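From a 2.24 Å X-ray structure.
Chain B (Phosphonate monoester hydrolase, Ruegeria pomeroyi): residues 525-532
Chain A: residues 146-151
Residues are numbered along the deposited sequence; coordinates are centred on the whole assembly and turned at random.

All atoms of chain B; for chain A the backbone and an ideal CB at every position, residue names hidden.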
# COMPACT_ATOMS: atom_id res chain seq x y z
N SER B 525 -17.93 9.98 8.42
CA SER B 525 -17.84 10.64 9.72
C SER B 525 -17.15 9.73 10.75
O SER B 525 -17.52 8.56 10.88
CB SER B 525 -19.22 11.05 10.23
OG SER B 525 -19.96 11.74 9.23
N ILE B 526 -16.17 10.30 11.48
CA ILE B 526 -15.46 9.62 12.57
C ILE B 526 -16.33 9.84 13.82
O ILE B 526 -16.53 10.99 14.24
CB ILE B 526 -13.99 10.15 12.76
CG1 ILE B 526 -13.07 9.87 11.53
CG2 ILE B 526 -13.36 9.66 14.09
CD1 ILE B 526 -12.88 8.32 11.07
N THR B 527 -16.90 8.74 14.35
CA THR B 527 -17.77 8.75 15.53
C THR B 527 -17.10 7.94 16.66
O THR B 527 -16.14 7.19 16.39
CB THR B 527 -19.20 8.23 15.19
OG1 THR B 527 -19.22 6.80 15.18
CG2 THR B 527 -19.75 8.77 13.86
N HIS B 528 -17.63 8.04 17.90
CA HIS B 528 -17.15 7.31 19.07
C HIS B 528 -17.19 5.78 18.89
O HIS B 528 -16.43 5.07 19.56
CB HIS B 528 -17.92 7.74 20.32
CG HIS B 528 -19.38 7.40 20.28
ND1 HIS B 528 -20.26 8.08 19.45
CD2 HIS B 528 -20.07 6.45 20.95
CE1 HIS B 528 -21.44 7.53 19.65
NE2 HIS B 528 -21.38 6.54 20.54
N GLU B 529 -18.04 5.29 17.96
CA GLU B 529 -18.24 3.87 17.62
C GLU B 529 -17.47 3.42 16.36
O GLU B 529 -17.46 2.23 16.02
CB GLU B 529 -19.74 3.58 17.43
CG GLU B 529 -20.55 3.66 18.71
CD GLU B 529 -22.05 3.82 18.55
OE1 GLU B 529 -22.60 3.43 17.49
OE2 GLU B 529 -22.69 4.32 19.50
N GLY B 530 -16.83 4.37 15.69
CA GLY B 530 -16.07 4.12 14.47
C GLY B 530 -16.49 5.02 13.33
O GLY B 530 -17.25 5.97 13.54
N ALA B 531 -16.00 4.71 12.11
CA ALA B 531 -16.31 5.50 10.92
C ALA B 531 -17.67 5.09 10.33
O ALA B 531 -17.96 3.90 10.20
CB ALA B 531 -15.21 5.36 9.88
N ARG B 532 -18.52 6.08 10.05
CA ARG B 532 -19.84 5.85 9.49
C ARG B 532 -19.99 6.68 8.23
O ARG B 532 -19.57 7.83 8.20
CB ARG B 532 -20.95 6.19 10.51
CG ARG B 532 -20.95 5.37 11.82
CD ARG B 532 -21.36 3.92 11.61
NE ARG B 532 -21.53 3.21 12.88
CZ ARG B 532 -20.60 2.45 13.46
NH1 ARG B 532 -19.39 2.32 12.92
NH2 ARG B 532 -20.87 1.83 14.61
N UNK A 146 -7.89 4.61 16.62
CA UNK A 146 -7.63 5.76 15.74
C UNK A 146 -8.85 6.24 14.95
O UNK A 146 -8.90 7.40 14.53
CB UNK A 146 -6.52 5.40 14.76
N UNK A 147 -9.84 5.33 14.73
CA UNK A 147 -11.08 5.63 14.01
C UNK A 147 -12.26 5.94 14.97
O UNK A 147 -13.39 6.05 14.52
CB UNK A 147 -11.44 4.45 13.10
N UNK A 148 -11.99 6.05 16.28
CA UNK A 148 -13.03 6.32 17.28
C UNK A 148 -12.99 7.75 17.83
O UNK A 148 -13.89 8.16 18.55
CB UNK A 148 -12.89 5.33 18.44
N UNK A 149 -11.97 8.52 17.43
CA UNK A 149 -11.80 9.90 17.86
C UNK A 149 -11.26 10.80 16.74
O UNK A 149 -10.39 10.37 15.99
CB UNK A 149 -10.86 9.95 19.07
N UNK A 150 -11.79 12.04 16.64
CA UNK A 150 -11.30 13.00 15.66
C UNK A 150 -10.23 13.93 16.25
O UNK A 150 -9.87 14.95 15.65
CB UNK A 150 -12.47 13.83 15.11
N UNK A 151 -9.70 13.56 17.43
CA UNK A 151 -8.65 14.26 18.17
C UNK A 151 -7.32 13.52 18.03
O UNK A 151 -6.31 13.95 18.60
CB UNK A 151 -9.03 14.40 19.65

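Chain B offers a two-stranded hairpin closed by a type I turn from B:Thr527 to B:Gly530, and chain A crosses it without a single hydrogen bond between the two stretches. Contact rests instead on B:Ile526, which points toward chain A, and on backbone CA-H...O approaches around the turn.

At position 146 the CA-to-CB bond points away from chain B, and nothing of the hairpin lies within 5.5 Å of the ideal CB. Chain B therefore sets no preference here; the residue is alanine, which makes no contact.

Position 147 is more informative. Its CB points sideways, and the ideal atom lies 4.6 Å from B:Ile526 CD1 and 4.8 Å from B:Gly530 CA. With a methyl group near and no side-chain charge close by, an apolar residue such as leucine, isoleucine, valine or methionine would suit. The deposited residue is leucine, in the m,t rotamer; A:Leu147 CD2 packs 4.0 Å from B:Ile526 CD1. Its carbonyl works independently of the side chain: A:Leu147 O receives a CA-H...O contact from B:Gly530 CA at 3.3 Å, an approach to a residue that carries no side chain.

The backbone of position 148 comes closest to the turn, its CA 4.6 Å from that of B:His528. The sideways CB is 3.7 Å from B:His528 O and 4.3 Å from B:Thr527 O, so the first part of the side chain must run beside peptide groups. A flexible chain, such as lysine, arginine, glutamine or methionine, could do so and continue beyond. Lysine is found: A:Lys148 CG lies 4.0 Å from B:Gly530 N, while its amino group hydrogen-bonds elsewhere in the structure. The backbone also engages the turn, with A:Lys148 CA 3.3 Å from B:Thr527 O and A:Lys148 O 3.4 Å from B:His528 CA, both CA-H...O contacts.

Position 149 turns its CB away, leaving the side chain undetermined by chain B, although extended backbone angles (-142/140) would accommodate a beta-branched residue. It is threonine; its backbone carbon, A:Thr149 C, lies 3.6 Å from B:Ile526 CG2.

At position 150 the ideal CB is 4.4 Å from B:Ile526 CG2 and points sideways, favouring a side chain with an apolar base, whether aliphatic or aromatic. The residue is tyrosine, with chi1 in p: A:Tyr150 CB packs 4.3 Å from B:Ile526 CG2, and B:Ile526 O lies at the ring edge, near its plane.

Position 151 is out of reach, so many residues would serve. Glutamate occupies it, and A:Glu151 N makes a weak hydrogen bond to A:Thr149 OG1 (3.3 Å).

Chain A, residues 146-151: ALKTYE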
# COMPACT_ATOMS: atom_id res chain seq x y z
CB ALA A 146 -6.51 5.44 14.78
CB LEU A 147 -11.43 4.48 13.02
CG LEU A 147 -10.44 4.17 11.89
CD1 LEU A 147 -10.94 3.03 11.06
CD2 LEU A 147 -10.20 5.41 10.99
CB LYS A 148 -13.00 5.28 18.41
CG LYS A 148 -13.53 3.93 17.97
CD LYS A 148 -13.72 3.00 19.16
CE LYS A 148 -14.10 1.61 18.70
NZ LYS A 148 -12.98 0.93 17.99
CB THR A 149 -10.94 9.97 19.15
OG1 THR A 149 -10.86 11.33 19.58
CG2 THR A 149 -9.53 9.38 18.98
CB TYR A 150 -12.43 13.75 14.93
CG TYR A 150 -13.36 14.59 15.77
CD1 TYR A 150 -12.94 15.79 16.33
CD2 TYR A 150 -14.72 14.29 15.85
CE1 TYR A 150 -13.81 16.61 17.06
CE2 TYR A 150 -15.61 15.10 16.56
CZ TYR A 150 -15.14 16.26 17.17
OH TYR A 150 -16.00 17.08 17.87
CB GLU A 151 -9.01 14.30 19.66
CG GLU A 151 -10.23 15.11 20.06
CD GLU A 151 -10.33 15.17 21.57
OE1 GLU A 151 -10.38 14.11 22.22
OE2 GLU A 151 -10.28 16.30 22.10
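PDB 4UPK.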